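Local coordinates for protein dTDP-4-dehydrorhamnose reductase (PDB 5U9C) that probably catalyses the NADPH-dependent reduction of dTDP-4-dehydro-beta-L-rhamnose to dTDP-L-rhamnose, the last step in making this activated sugar, at residues 37-42 / 49-54; 60-65 / 88-93; 140-145 / 149-154; 203-208 / 268-273. One frame throughout, in Å; residues are numbered along the deposited sequence.

Contact 1: residues 37-42 / 49-54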
loop_
_atom_site.group_PDB
_atom_site.type_symbol
_atom_site.label_atom_id
_atom_site.label_comp_id
_atom_site.label_asym_id
_atom_site.label_seq_id
_atom_site.Cartn_x
_atom_site.Cartn_y
_atom_site.Cartn_z
ATOM N N ARG D 37 1.425 -14.294 -41.707
ATOM C CA ARG D 37 2.834 -14.056 -41.365
ATOM C C ARG D 37 3.588 -13.363 -42.512
ATOM O O ARG D 37 4.433 -12.495 -42.277
ATOM C CB ARG D 37 3.524 -15.387 -41.006
ATOM C CG ARG D 37 4.897 -15.254 -40.344
ATOM C CD ARG D 37 4.811 -14.760 -38.901
ATOM N NE ARG D 37 4.160 -15.725 -38.010
ATOM C CZ ARG D 37 3.883 -15.516 -36.720
ATOM N NH1 ARG D 37 4.180 -14.356 -36.130
ATOM N NH2 ARG D 37 3.287 -16.471 -36.013
ATOM N N ASN D 38 3.255 -13.735 -43.744
ATOM C CA ASN D 38 3.900 -13.159 -44.938
ATOM C C ASN D 38 3.488 -11.699 -45.247
ATOM O O ASN D 38 4.070 -11.090 -46.137
ATOM C CB ASN D 38 3.674 -14.042 -46.177
ATOM C CG ASN D 38 2.206 -14.160 -46.569
ATOM O OD1 ASN D 38 1.304 -13.938 -45.753
ATOM N ND2 ASN D 38 1.961 -14.532 -47.824
ATOM N N THR D 39 2.480 -11.155 -44.550
ATOM C CA THR D 39 2.069 -9.759 -44.776
ATOM C C THR D 39 2.186 -8.884 -43.504
ATOM O O THR D 39 2.539 -7.714 -43.597
ATOM C CB THR D 39 0.635 -9.652 -45.349
ATOM O OG1 THR D 39 -0.297 -10.316 -44.484
ATOM C CG2 THR D 39 0.553 -10.252 -46.757
ATOM N N LEU D 40 1.890 -9.445 -42.331
ATOM C CA LEU D 40 1.950 -8.694 -41.076
ATOM C C LEU D 40 2.382 -9.646 -39.968
ATOM O O LEU D 40 1.776 -10.701 -39.759
ATOM C CB LEU D 40 0.602 -8.032 -40.778
ATOM C CG LEU D 40 0.563 -7.028 -39.618
ATOM C CD1 LEU D 40 -0.608 -6.067 -39.743
ATOM C CD2 LEU D 40 0.564 -7.723 -38.265
ATOM N N ASN D 41 3.475 -9.287 -39.313
ATOM C CA ASN D 41 4.069 -10.073 -38.245
ATOM C C ASN D 41 4.323 -9.095 -37.083
ATOM O O ASN D 41 4.992 -8.069 -37.262
ATOM C CB ASN D 41 5.360 -10.701 -38.786
ATOM C CG ASN D 41 6.087 -11.582 -37.782
ATOM O OD1 ASN D 41 5.863 -11.508 -36.560
ATOM N ND2 ASN D 41 7.009 -12.417 -38.300
ATOM N N LEU D 42 3.754 -9.392 -35.914
ATOM C CA LEU D 42 3.918 -8.534 -34.732
ATOM C C LEU D 42 5.380 -8.370 -34.342
ATOM O O LEU D 42 5.730 -7.359 -33.744
ATOM C CB LEU D 42 3.130 -9.060 -33.537
ATOM C CG LEU D 42 1.610 -9.148 -33.703
ATOM C CD1 LEU D 42 0.998 -9.656 -32.410
ATOM C CD2 LEU D 42 0.991 -7.833 -34.083
ATOM N N PHE D 49 3.270 -0.198 -40.878
ATOM C CA PHE D 49 2.714 1.055 -41.388
ATOM C C PHE D 49 2.571 1.078 -42.917
ATOM O O PHE D 49 1.487 1.393 -43.437
ATOM C CB PHE D 49 3.526 2.254 -40.894
ATOM C CG PHE D 49 2.944 3.584 -41.275
ATOM C CD1 PHE D 49 3.299 4.198 -42.481
ATOM C CD2 PHE D 49 2.048 4.233 -40.431
ATOM C CE1 PHE D 49 2.758 5.427 -42.829
ATOM C CE2 PHE D 49 1.522 5.466 -40.767
ATOM C CZ PHE D 49 1.860 6.057 -41.970
ATOM N N SER D 50 3.638 0.734 -43.634
ATOM C CA SER D 50 3.585 0.729 -45.100
ATOM C C SER D 50 2.547 -0.244 -45.618
ATOM O O SER D 50 1.787 0.088 -46.524
ATOM C CB SER D 50 4.935 0.391 -45.714
ATOM O OG SER D 50 5.850 1.418 -45.451
ATOM N N TYR D 51 2.506 -1.435 -45.029
ATOM C CA TYR D 51 1.539 -2.464 -45.452
ATOM C C TYR D 51 0.098 -2.015 -45.247
ATOM O O TYR D 51 -0.680 -1.996 -46.192
ATOM C CB TYR D 51 1.782 -3.820 -44.754
ATOM C CG TYR D 51 0.666 -4.795 -44.994
ATOM C CD1 TYR D 51 0.446 -5.348 -46.258
ATOM C CD2 TYR D 51 -0.196 -5.140 -43.965
ATOM C CE1 TYR D 51 -0.619 -6.230 -46.487
ATOM C CE2 TYR D 51 -1.252 -6.000 -44.173
ATOM C CZ TYR D 51 -1.465 -6.545 -45.421
ATOM O OH TYR D 51 -2.523 -7.399 -45.567
ATOM N N ILE D 52 -0.250 -1.620 -44.035
ATOM C CA ILE D 52 -1.630 -1.211 -43.780
ATOM C C ILE D 52 -2.076 0.028 -44.574
ATOM O O ILE D 52 -3.181 0.032 -45.132
ATOM C CB ILE D 52 -1.900 -1.040 -42.281
ATOM C CG1 ILE D 52 -1.699 -2.397 -41.589
ATOM C CG2 ILE D 52 -3.305 -0.484 -42.043
ATOM C CD1 ILE D 52 -1.977 -2.367 -40.101
ATOM N N THR D 53 -1.229 1.055 -44.660
ATOM C CA THR D 53 -1.618 2.274 -45.362
ATOM C C THR D 53 -1.851 2.023 -46.844
ATOM O O THR D 53 -2.764 2.603 -47.414
ATOM C CB THR D 53 -0.646 3.456 -45.138
ATOM O OG1 THR D 53 0.691 3.069 -45.472
ATOM C CG2 THR D 53 -0.680 3.889 -43.687
ATOM N N ALA D 54 -1.041 1.148 -47.459
ATOM C CA ALA D 54 -1.232 0.799 -48.880
ATOM C C ALA D 54 -2.544 0.034 -49.102
ATOM O O ALA D 54 -3.135 0.144 -50.183
ATOM C CB ALA D 54 -0.044 0.010 -49.442
#

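Contact 2: residues 60-65 / 88-93. With IMD (imidazole), chain H.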
loop_
_atom_site.group_PDB
_atom_site.type_symbol
_atom_site.label_atom_id
_atom_site.label_comp_id
_atom_site.label_asym_id
_atom_site.label_seq_id
_atom_site.Cartn_x
_atom_site.Cartn_y
_atom_site.Cartn_z
ATOM N N ILE D 60 -10.219 -1.609 -39.295
ATOM C CA ILE D 60 -9.125 -2.460 -38.840
ATOM C C ILE D 60 -9.525 -3.110 -37.522
ATOM O O ILE D 60 -9.883 -2.409 -36.584
ATOM C CB ILE D 60 -7.812 -1.690 -38.619
ATOM C CG1 ILE D 60 -7.330 -1.091 -39.937
ATOM C CG2 ILE D 60 -6.740 -2.631 -38.058
ATOM C CD1 ILE D 60 -6.168 -0.125 -39.790
ATOM N N LEU D 61 -9.484 -4.443 -37.485
ATOM C CA LEU D 61 -9.803 -5.227 -36.311
ATOM C C LEU D 61 -8.464 -5.805 -35.862
ATOM O O LEU D 61 -7.908 -6.714 -36.526
ATOM C CB LEU D 61 -10.782 -6.362 -36.648
ATOM C CG LEU D 61 -12.048 -5.966 -37.413
ATOM C CD1 LEU D 61 -12.929 -7.173 -37.578
ATOM C CD2 LEU D 61 -12.825 -4.874 -36.701
ATOM N N HIS D 62 -7.952 -5.294 -34.751
ATOM C CA HIS D 62 -6.650 -5.694 -34.238
ATOM C C HIS D 62 -6.791 -6.655 -33.074
ATOM O O HIS D 62 -6.943 -6.228 -31.932
ATOM C CB HIS D 62 -5.822 -4.469 -33.862
ATOM C CG HIS D 62 -4.486 -4.815 -33.301
ATOM N ND1 HIS D 62 -3.743 -5.876 -33.774
ATOM C CD2 HIS D 62 -3.717 -4.196 -32.377
ATOM C CE1 HIS D 62 -2.601 -5.932 -33.117
ATOM N NE2 HIS D 62 -2.554 -4.916 -32.274
ATOM N N PHE D 63 -6.782 -7.958 -33.391
ATOM C CA PHE D 63 -6.927 -9.001 -32.381
ATOM C C PHE D 63 -5.609 -9.722 -32.075
ATOM O O PHE D 63 -5.514 -10.413 -31.053
ATOM C CB PHE D 63 -7.964 -10.085 -32.797
ATOM C CG PHE D 63 -9.330 -9.564 -33.182
ATOM C CD1 PHE D 63 -9.968 -8.584 -32.451
ATOM C CD2 PHE D 63 -10.035 -10.159 -34.235
ATOM C CE1 PHE D 63 -11.245 -8.133 -32.809
ATOM C CE2 PHE D 63 -11.317 -9.736 -34.573
ATOM C CZ PHE D 63 -11.925 -8.725 -33.854
ATOM N N ALA D 64 -4.598 -9.588 -32.932
ATOM C CA ALA D 64 -3.329 -10.297 -32.689
ATOM C C ALA D 64 -2.580 -9.718 -31.478
ATOM O O ALA D 64 -2.557 -8.503 -31.264
ATOM C CB ALA D 64 -2.436 -10.265 -33.927
ATOM N N ALA D 65 -1.986 -10.605 -30.685
ATOM C CA ALA D 65 -1.249 -10.187 -29.490
ATOM C C ALA D 65 -0.505 -11.364 -28.909
ATOM O O ALA D 65 -0.838 -12.495 -29.217
ATOM C CB ALA D 65 -2.218 -9.667 -28.447
ATOM N N GLU D 88 1.218 0.308 -31.822
ATOM C CA GLU D 88 1.512 1.703 -32.120
ATOM C C GLU D 88 1.559 1.931 -33.630
ATOM O O GLU D 88 1.031 2.920 -34.125
ATOM C CB GLU D 88 2.839 2.118 -31.478
ATOM C CG GLU D 88 3.426 3.477 -31.894
ATOM C CD GLU D 88 2.601 4.684 -31.463
ATOM O OE1 GLU D 88 1.716 4.542 -30.595
ATOM O OE2 GLU D 88 2.842 5.797 -31.998
ATOM N N GLN D 89 2.209 1.031 -34.359
ATOM C CA GLN D 89 2.261 1.160 -35.824
ATOM C C GLN D 89 0.880 0.985 -36.453
ATOM O O GLN D 89 0.526 1.696 -37.387
ATOM C CB GLN D 89 3.275 0.195 -36.412
ATOM C CG GLN D 89 4.690 0.512 -35.943
ATOM C CD GLN D 89 5.131 1.880 -36.369
ATOM O OE1 GLN D 89 5.119 2.205 -37.555
ATOM N NE2 GLN D 89 5.540 2.696 -35.406
ATOM N N ILE D 90 0.097 0.046 -35.937
ATOM C CA ILE D 90 -1.259 -0.164 -36.443
ATOM C C ILE D 90 -2.107 1.101 -36.212
ATOM O O ILE D 90 -2.836 1.538 -37.113
ATOM C CB ILE D 90 -1.917 -1.397 -35.785
ATOM C CG1 ILE D 90 -1.182 -2.668 -36.255
ATOM C CG2 ILE D 90 -3.404 -1.463 -36.125
ATOM C CD1 ILE D 90 -1.586 -3.947 -35.565
ATOM N N ALA D 91 -2.018 1.679 -35.015
ATOM C CA ALA D 91 -2.779 2.901 -34.698
ATOM C C ALA D 91 -2.343 4.085 -35.585
ATOM O O ALA D 91 -3.187 4.835 -36.056
ATOM C CB ALA D 91 -2.624 3.253 -33.244
ATOM N N GLN D 92 -1.036 4.220 -35.838
ATOM C CA GLN D 92 -0.546 5.295 -36.693
ATOM C C GLN D 92 -1.075 5.097 -38.122
ATOM O O GLN D 92 -1.493 6.058 -38.763
ATOM C CB GLN D 92 0.995 5.403 -36.684
ATOM C CG GLN D 92 1.599 5.962 -35.398
ATOM C CD GLN D 92 1.087 7.355 -35.053
ATOM O OE1 GLN D 92 0.761 8.155 -35.934
ATOM N NE2 GLN D 92 1.059 7.666 -33.765
ATOM N N ALA D 93 -1.066 3.852 -38.596
ATOM C CA ALA D 93 -1.578 3.534 -39.916
ATOM C C ALA D 93 -3.104 3.818 -39.996
ATOM O O ALA D 93 -3.575 4.407 -40.980
ATOM C CB ALA D 93 -1.267 2.101 -40.277
HETATM N N1 IMD H . 6.507 4.830 -38.943
HETATM C C2 IMD H . 5.486 5.613 -38.528
HETATM N N3 IMD H . 5.357 6.642 -39.398
HETATM C C4 IMD H . 6.298 6.505 -40.358
HETATM C C5 IMD H . 7.023 5.367 -40.071
#

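Contact 3: residues 140-145 / 149-154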
loop_
_atom_site.group_PDB
_atom_site.type_symbol
_atom_site.label_atom_id
_atom_site.label_comp_id
_atom_site.label_asym_id
_atom_site.label_seq_id
_atom_site.Cartn_x
_atom_site.Cartn_y
_atom_site.Cartn_z
ATOM N N SER D 140 -1.783 3.974 -27.063
ATOM C CA SER D 140 -1.368 4.220 -28.456
ATOM C C SER D 140 -2.576 4.383 -29.372
ATOM O O SER D 140 -2.590 5.246 -30.255
ATOM C CB SER D 140 -0.517 3.062 -28.982
ATOM O OG SER D 140 0.735 3.065 -28.364
ATOM N N VAL D 141 -3.585 3.551 -29.148
ATOM C CA VAL D 141 -4.813 3.573 -29.926
ATOM C C VAL D 141 -5.597 4.873 -29.668
ATOM O O VAL D 141 -5.965 5.575 -30.627
ATOM C CB VAL D 141 -5.662 2.325 -29.645
ATOM C CG1 VAL D 141 -7.058 2.445 -30.251
ATOM C CG2 VAL D 141 -4.950 1.081 -30.174
ATOM N N ARG D 142 -5.802 5.215 -28.393
ATOM C CA ARG D 142 -6.549 6.441 -28.016
ATOM C C ARG D 142 -5.934 7.717 -28.505
ATOM O O ARG D 142 -6.643 8.576 -29.033
ATOM C CB ARG D 142 -6.694 6.597 -26.496
ATOM C CG ARG D 142 -7.664 5.637 -25.891
ATOM C CD ARG D 142 -8.156 6.113 -24.529
ATOM N NE ARG D 142 -8.916 5.026 -23.949
ATOM C CZ ARG D 142 -8.362 3.984 -23.344
ATOM N NH1 ARG D 142 -9.131 3.010 -22.882
ATOM N NH2 ARG D 142 -7.037 3.903 -23.218
ATOM N N ASN D 143 -4.631 7.855 -28.272
ATOM C CA ASN D 143 -3.894 9.024 -28.695
ATOM C C ASN D 143 -3.911 9.228 -30.238
ATOM O O ASN D 143 -4.074 10.343 -30.700
ATOM C CB ASN D 143 -2.456 8.971 -28.166
ATOM C CG ASN D 143 -2.385 8.972 -26.633
ATOM O OD1 ASN D 143 -3.412 8.937 -25.937
ATOM N ND2 ASN D 143 -1.165 8.970 -26.104
ATOM N N ALA D 144 -3.785 8.152 -31.013
ATOM C CA ALA D 144 -3.771 8.253 -32.481
ATOM C C ALA D 144 -5.152 8.384 -33.134
ATOM O O ALA D 144 -5.326 9.205 -34.029
ATOM C CB ALA D 144 -3.053 7.050 -33.075
ATOM N N CYS D 145 -6.113 7.563 -32.710
ATOM C CA CYS D 145 -7.461 7.523 -33.314
ATOM C C CYS D 145 -8.558 7.979 -32.369
ATOM O O CYS D 145 -9.619 7.351 -32.295
ATOM C CB CYS D 145 -7.754 6.087 -33.741
ATOM S SG CYS D 145 -6.513 5.427 -34.855
ATOM N N HIS D 149 -12.093 5.094 -32.705
ATOM C CA HIS D 149 -11.590 3.808 -32.241
ATOM C C HIS D 149 -12.575 3.194 -31.273
ATOM O O HIS D 149 -13.435 3.902 -30.694
ATOM C CB HIS D 149 -10.259 3.951 -31.517
ATOM C CG HIS D 149 -10.375 4.631 -30.186
ATOM N ND1 HIS D 149 -10.279 5.999 -30.035
ATOM C CD2 HIS D 149 -10.605 4.130 -28.948
ATOM C CE1 HIS D 149 -10.439 6.310 -28.758
ATOM N NE2 HIS D 149 -10.653 5.198 -28.081
ATOM N N LEU D 150 -12.428 1.888 -31.091
ATOM C CA LEU D 150 -13.197 1.148 -30.101
ATOM C C LEU D 150 -12.238 0.180 -29.404
ATOM O O LEU D 150 -11.562 -0.632 -30.062
ATOM C CB LEU D 150 -14.363 0.390 -30.720
ATOM C CG LEU D 150 -15.206 -0.439 -29.734
ATOM C CD1 LEU D 150 -15.757 0.411 -28.596
ATOM C CD2 LEU D 150 -16.342 -1.162 -30.434
ATOM N N ILE D 151 -12.163 0.288 -28.085
ATOM C CA ILE D 151 -11.329 -0.593 -27.271
ATOM C C ILE D 151 -12.282 -1.424 -26.441
ATOM O O ILE D 151 -13.130 -0.870 -25.710
ATOM C CB ILE D 151 -10.395 0.215 -26.365
ATOM C CG1 ILE D 151 -9.323 0.889 -27.226
ATOM C CG2 ILE D 151 -9.750 -0.684 -25.306
ATOM C CD1 ILE D 151 -8.562 1.988 -26.510
ATOM N N ILE D 152 -12.185 -2.742 -26.587
ATOM C CA ILE D 152 -13.031 -3.665 -25.843
ATOM C C ILE D 152 -12.152 -4.509 -24.941
ATOM O O ILE D 152 -11.207 -5.173 -25.404
ATOM C CB ILE D 152 -13.816 -4.606 -26.744
ATOM C CG1 ILE D 152 -14.637 -3.820 -27.770
ATOM C CG2 ILE D 152 -14.713 -5.512 -25.889
ATOM C CD1 ILE D 152 -15.397 -4.708 -28.736
ATOM N N ARG D 153 -12.466 -4.502 -23.660
ATOM C CA ARG D 153 -11.735 -5.310 -22.702
ATOM C C ARG D 153 -12.547 -6.566 -22.430
ATOM O O ARG D 153 -13.708 -6.494 -22.028
ATOM C CB ARG D 153 -11.462 -4.544 -21.407
ATOM C CG ARG D 153 -10.673 -3.253 -21.585
ATOM C CD ARG D 153 -10.268 -2.655 -20.243
ATOM N NE ARG D 153 -9.503 -1.425 -20.361
ATOM C CZ ARG D 153 -9.818 -0.233 -19.853
ATOM N NH1 ARG D 153 -10.902 -0.044 -19.096
ATOM N NH2 ARG D 153 -8.988 0.783 -20.054
ATOM N N ALA D 154 -11.935 -7.713 -22.717
ATOM C CA ALA D 154 -12.526 -9.027 -22.463
ATOM C C ALA D 154 -11.820 -9.638 -21.256
ATOM O O ALA D 154 -10.674 -9.305 -20.954
ATOM C CB ALA D 154 -12.352 -9.943 -23.673
HETATM O O HOH W 1 -11.494 5.162 -25.354
#

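Contact 4: residues 203-208 / 268-273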
loop_
_atom_site.group_PDB
_atom_site.type_symbol
_atom_site.label_atom_id
_atom_site.label_comp_id
_atom_site.label_asym_id
_atom_site.label_seq_id
_atom_site.Cartn_x
_atom_site.Cartn_y
_atom_site.Cartn_z
ATOM N N ILE D 203 -19.246 -7.442 -31.939
ATOM C CA ILE D 203 -18.306 -6.798 -32.836
ATOM C C ILE D 203 -18.946 -6.505 -34.205
ATOM O O ILE D 203 -18.715 -5.425 -34.766
ATOM C CB ILE D 203 -17.013 -7.612 -32.964
ATOM C CG1 ILE D 203 -16.221 -7.496 -31.654
ATOM C CG2 ILE D 203 -16.180 -7.101 -34.121
ATOM C CD1 ILE D 203 -14.985 -8.360 -31.588
ATOM N N ILE D 204 -19.739 -7.443 -34.734
ATOM C CA ILE D 204 -20.418 -7.233 -36.023
ATOM C C ILE D 204 -21.356 -6.018 -35.890
ATOM O O ILE D 204 -21.392 -5.138 -36.754
ATOM C CB ILE D 204 -21.183 -8.501 -36.470
ATOM C CG1 ILE D 204 -20.211 -9.681 -36.670
ATOM C CG2 ILE D 204 -21.994 -8.245 -37.742
ATOM C CD1 ILE D 204 -19.202 -9.498 -37.790
ATOM N N TRP D 205 -22.072 -5.957 -34.777
ATOM C CA TRP D 205 -22.962 -4.837 -34.495
ATOM C C TRP D 205 -22.157 -3.539 -34.395
ATOM O O TRP D 205 -22.562 -2.515 -34.947
ATOM C CB TRP D 205 -23.760 -5.093 -33.196
ATOM C CG TRP D 205 -24.605 -3.935 -32.730
ATOM C CD1 TRP D 205 -25.919 -3.718 -33.004
ATOM C CD2 TRP D 205 -24.181 -2.831 -31.909
ATOM N NE1 TRP D 205 -26.347 -2.550 -32.408
ATOM C CE2 TRP D 205 -25.298 -1.981 -31.741
ATOM C CE3 TRP D 205 -22.968 -2.473 -31.318
ATOM C CZ2 TRP D 205 -25.240 -0.804 -30.991
ATOM C CZ3 TRP D 205 -22.909 -1.299 -30.566
ATOM C CH2 TRP D 205 -24.039 -0.481 -30.411
ATOM N N ALA D 206 -21.003 -3.608 -33.736
ATOM C CA ALA D 206 -20.151 -2.430 -33.505
ATOM C C ALA D 206 -19.578 -1.860 -34.786
ATOM O O ALA D 206 -19.492 -0.647 -34.948
ATOM C CB ALA D 206 -19.029 -2.769 -32.539
ATOM N N ILE D 207 -19.173 -2.747 -35.683
ATOM C CA ILE D 207 -18.658 -2.339 -36.975
ATOM C C ILE D 207 -19.740 -1.590 -37.756
ATOM O O ILE D 207 -19.456 -0.570 -38.363
ATOM C CB ILE D 207 -18.179 -3.552 -37.791
ATOM C CG1 ILE D 207 -16.966 -4.201 -37.127
ATOM C CG2 ILE D 207 -17.809 -3.131 -39.222
ATOM C CD1 ILE D 207 -16.664 -5.593 -37.654
ATOM N N ASN D 208 -20.976 -2.094 -37.721
ATOM C CA ASN D 208 -22.095 -1.483 -38.445
ATOM C C ASN D 208 -22.444 -0.085 -37.913
ATOM O O ASN D 208 -22.804 0.795 -38.688
ATOM C CB ASN D 208 -23.344 -2.390 -38.383
ATOM C CG ASN D 208 -24.528 -1.837 -39.176
ATOM O OD1 ASN D 208 -25.621 -1.666 -38.639
ATOM N ND2 ASN D 208 -24.307 -1.524 -40.430
ATOM N N SER D 268 -25.422 -1.116 -21.211
ATOM C CA SER D 268 -26.876 -0.909 -21.199
ATOM C C SER D 268 -27.373 0.265 -22.055
ATOM O O SER D 268 -28.518 0.275 -22.457
ATOM C CB SER D 268 -27.382 -0.755 -19.759
ATOM O OG SER D 268 -27.011 0.509 -19.229
ATOM N N ILE D 269 -26.534 1.259 -22.323
ATOM C CA ILE D 269 -26.988 2.369 -23.173
ATOM C C ILE D 269 -26.998 2.007 -24.668
ATOM O O ILE D 269 -27.597 2.730 -25.464
ATOM C CB ILE D 269 -26.245 3.711 -22.918
ATOM C CG1 ILE D 269 -24.743 3.612 -23.177
ATOM C CG2 ILE D 269 -26.499 4.198 -21.493
ATOM C CD1 ILE D 269 -24.003 4.904 -22.892
ATOM N N LEU D 270 -26.359 0.891 -25.041
ATOM C CA LEU D 270 -26.346 0.423 -26.430
ATOM C C LEU D 270 -27.594 -0.450 -26.577
ATOM O O LEU D 270 -27.520 -1.667 -26.591
ATOM C CB LEU D 270 -25.061 -0.353 -26.696
ATOM C CG LEU D 270 -23.799 0.401 -26.298
ATOM C CD1 LEU D 270 -22.578 -0.405 -26.692
ATOM C CD2 LEU D 270 -23.758 1.777 -26.940
ATOM N N SER D 271 -28.747 0.203 -26.673
ATOM C CA SER D 271 -30.061 -0.484 -26.669
ATOM C C SER D 271 -30.229 -1.710 -27.565
ATOM O O SER D 271 -30.731 -2.728 -27.099
ATOM C CB SER D 271 -31.200 0.517 -26.932
ATOM O OG SER D 271 -31.002 1.187 -28.167
ATOM N N ASP D 272 -29.798 -1.650 -28.819
ATOM C CA ASP D 272 -29.999 -2.815 -29.700
ATOM C C ASP D 272 -28.764 -3.715 -29.883
ATOM O O ASP D 272 -28.780 -4.607 -30.717
ATOM C CB ASP D 272 -30.550 -2.371 -31.067
ATOM C CG ASP D 272 -29.548 -1.569 -31.872
ATOM O OD1 ASP D 272 -28.634 -0.950 -31.278
ATOM O OD2 ASP D 272 -29.676 -1.547 -33.116
ATOM N N ALA D 273 -27.704 -3.494 -29.108
ATOM C CA ALA D 273 -26.506 -4.311 -29.253
ATOM C C ALA D 273 -26.701 -5.676 -28.613
ATOM O O ALA D 273 -27.380 -5.774 -27.603
ATOM C CB ALA D 273 -25.316 -3.630 -28.608
#

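Contact 1: residues 37-42 / 49-54
Thr39 lies against the ring of Tyr51, and two of its parts do the touching. Its backbone O stands over one face of the ring, offset toward the rim, with Tyr51 CG 3.7 Å from Thr39 O. Its CB rests over the same ring as a CH-pi contact, 4.1 Å from Thr39 CB to the ring centroid and 27° off the normal. The phenol end lies beside this carbon, with Tyr51 OH 3.8 Å from Thr39 OG1. That is packing rather than a bond. Thr39 OG1 is hydrogen-bonded instead to the backbone N of Glu36, which ties the loop to itself.

Next along the loop, Leu40 sends one methyl to the helix. Leu40 CD1 lies 4.0 Å from Ile52 CD1, a contact of branch ends, and comes obliquely to the Tyr51 ring at 4.3 Å from Tyr51 CD2.

The Tyr51 side chain swings out to the loop because CG is anti to the backbone N (chi1 170°). Its ring also touches Thr35 and Leu9, so it bridges the loop and strand 7-11. Ile52 sits one residue on, and its CD1 end comes closer to the loop than its CB direction suggests. It also packs on Ala93 of helix 76-97. Leu40 leans on Thr35 and on Thr11 of strand 7-11.

Within the helix, Thr53 OG1 bonds back to Phe49 O at 2.8 Å. The same oxygen takes Thr53 N from the opposite face of its plane. The contact packs the loop after strand 31-34 onto the following helix 48-55, part of a Rossmann-type fold.

Contact 2: residues 60-65 / 88-93
The ring of His62 carries the delta methyl of Ile90 on one face. Ile90 CD1 stands almost over the centre, 3.4 Å from the ring centroid and 15° off the normal. The nearest ring atom is His62 CE1, 3.3 Å from Ile90 CD1. This is a close CH-pi contact. Both ring nitrogens are satisfied by threonines: His62 ND1 is hydrogen-bonded to Thr11 OG1, and His62 NE2 to Thr87 OG1. Bonds at both nitrogens should limit the rotation of the ring and keep this face on the methyl.

A trans first torsion (chi1 179°) carries the His62 ring to the helix. Ile90 points its CB toward the strand and divides its two branches. CD1 goes to the histidine. CG2 goes to the other strand residue, with Ile90 CG2 4.0 Å from Ile60 CG2. Leu101 of strand 100-106 touches both isoleucines, and helix 48-55 adds Ile52 on Ile60 and Ile48 on Ile90.

Away from the strand, Gln92 NE2 donates to Glu88 OE2 at 3.1 Å, meeting it from above the carboxylate plane. Glu88 OE1 is bonded to Ser140 OG. An imidazole, probably from the crystallisation liquor, makes a weak bond to Gln89 OE1.

Ile60 and His62 alternate with Leu61, which points to helix 16-25 across the sheet. A central parallel strand with helices packed on both faces is the layering of the Rossmann fold.

Contact 3: residues 140-145 / 149-154
His149 and Cys145 close the tight connection from helix 129-144 to strand 149-154, an alpha-to-beta step of the Rossmann fold. The helix and strand segments run nearly antiparallel, at 160°, with axes 8.9 Å apart.

His149 CG sits between the backbone N and the carbonyl carbon (chi1 70°). This folds the ring back over the helix end. There His149 ND1 donates to Cys145 O at 2.7 Å. The oxygen is in the ring plane, while the donor stands well above the carbonyl plane. One ring face carries Arg142 CA as a CH-pi contact, offset toward the rim.

Val141 directs CG1 at the strand. This methyl packs 3.8 Å from Val141 CG1 to His149 CB and also meets Ile151 CD1, joining helix to strand through aliphatic carbons.

Arg142 is extended from CG to NE, and its flat end lies across Ile151. Ile151 CD1 stands over the centre of the guanidinium, 3.7 Å from Arg142 CZ. Arg153 is also extended, and Arg153 NH2 comes to 3.6 Å from Arg142 NH1. The two planes are 54° apart. Glu138 OE1 makes salt bridges to both of these nitrogens, which would offset their like charge. Arg142 NH1 is also bonded to Thr214 OG1, and Arg153 NH1 to His216.

A water joins Arg142 to His149, in the plane of the imidazole at its edge, 2.9 Å from Arg142 NE and 2.9 Å from His149 NE2, accepting from the arginine.

Contact 4: residues 203-208 / 268-273
Within residues 203-208, Trp205 alone meets the turn of Leu270 to Ala273. Just before it, Ile203 faces the other way, onto Leu102 and Ile152 of the sheet. The indole of Trp205 points toward the turn, its CG placed opposite the backbone N (chi1 174°). Ala273 and Leu270 lie on the same side of the indole plane, and Asp272 meets its edge.

The methyl of Ala273 stands above the six-membered ring, with Ala273 CB 3.5 Å from the ring centroid and only 8° off the normal. This is a close CH-pi contact, nearly centred.

At the edge, Trp205 NE1 donates to Asp272 OD1 at 3.0 Å, but the bond is weak, with an N-H...O angle of 139°. The carboxylate stands steeply across the indole plane. The first torsion of Asp272 sets CG between its backbone N and carbonyl carbon, which brings the carboxylate back to the indole. Lys209 NZ is a long, weak ionic partner of Asp272 OD1.

Leu270 approaches obliquely at the far end of the indole, with Leu270 CB 3.9 Å from Trp205 CH2. Leu270 CD1 lies 4.0 Å from Trp205 CZ3.

After Trp205, Ala206 turns to Leu150 of the sheet, and Ile207 packs on Trp100. The helix thus presents one side to the sheet and its tryptophan to the turn.

The turn is held by Ala273 N bonded to Leu270 O at 3.1 Å. Lys275 NZ adds bonds to Leu270 O and Ala273 O. The loop between strand 261-262 and helix 279-288 thus packs, through a type I beta turn, on a helix that flanks the parallel sheet of the Rossmann fold.

Overall arrangement
The four contacts follow one another along the chain without nesting or crossing. Contact 1 closes a short loop between strand 31-34 and helix 48-55. Contact 2 then joins strand 59-62 to helix 76-97 across 22 mostly helical residues, and the two touch where Phe49 and Ile52 meet Ala93 and Ile60. Contact 3 closes the tightest loop, only three residues long, and adjoins contact 2 through Ala91 and Cys145. Contact 4 spans the longest loop, of 59 residues, and brings a late turn to helix 196-209. Contacts 1 to 3 lie on one side of the parallel sheet. The helix of contact 4 packs on the opposite face, where Ile207 meets Leu61 and Ala206 meets Leu150.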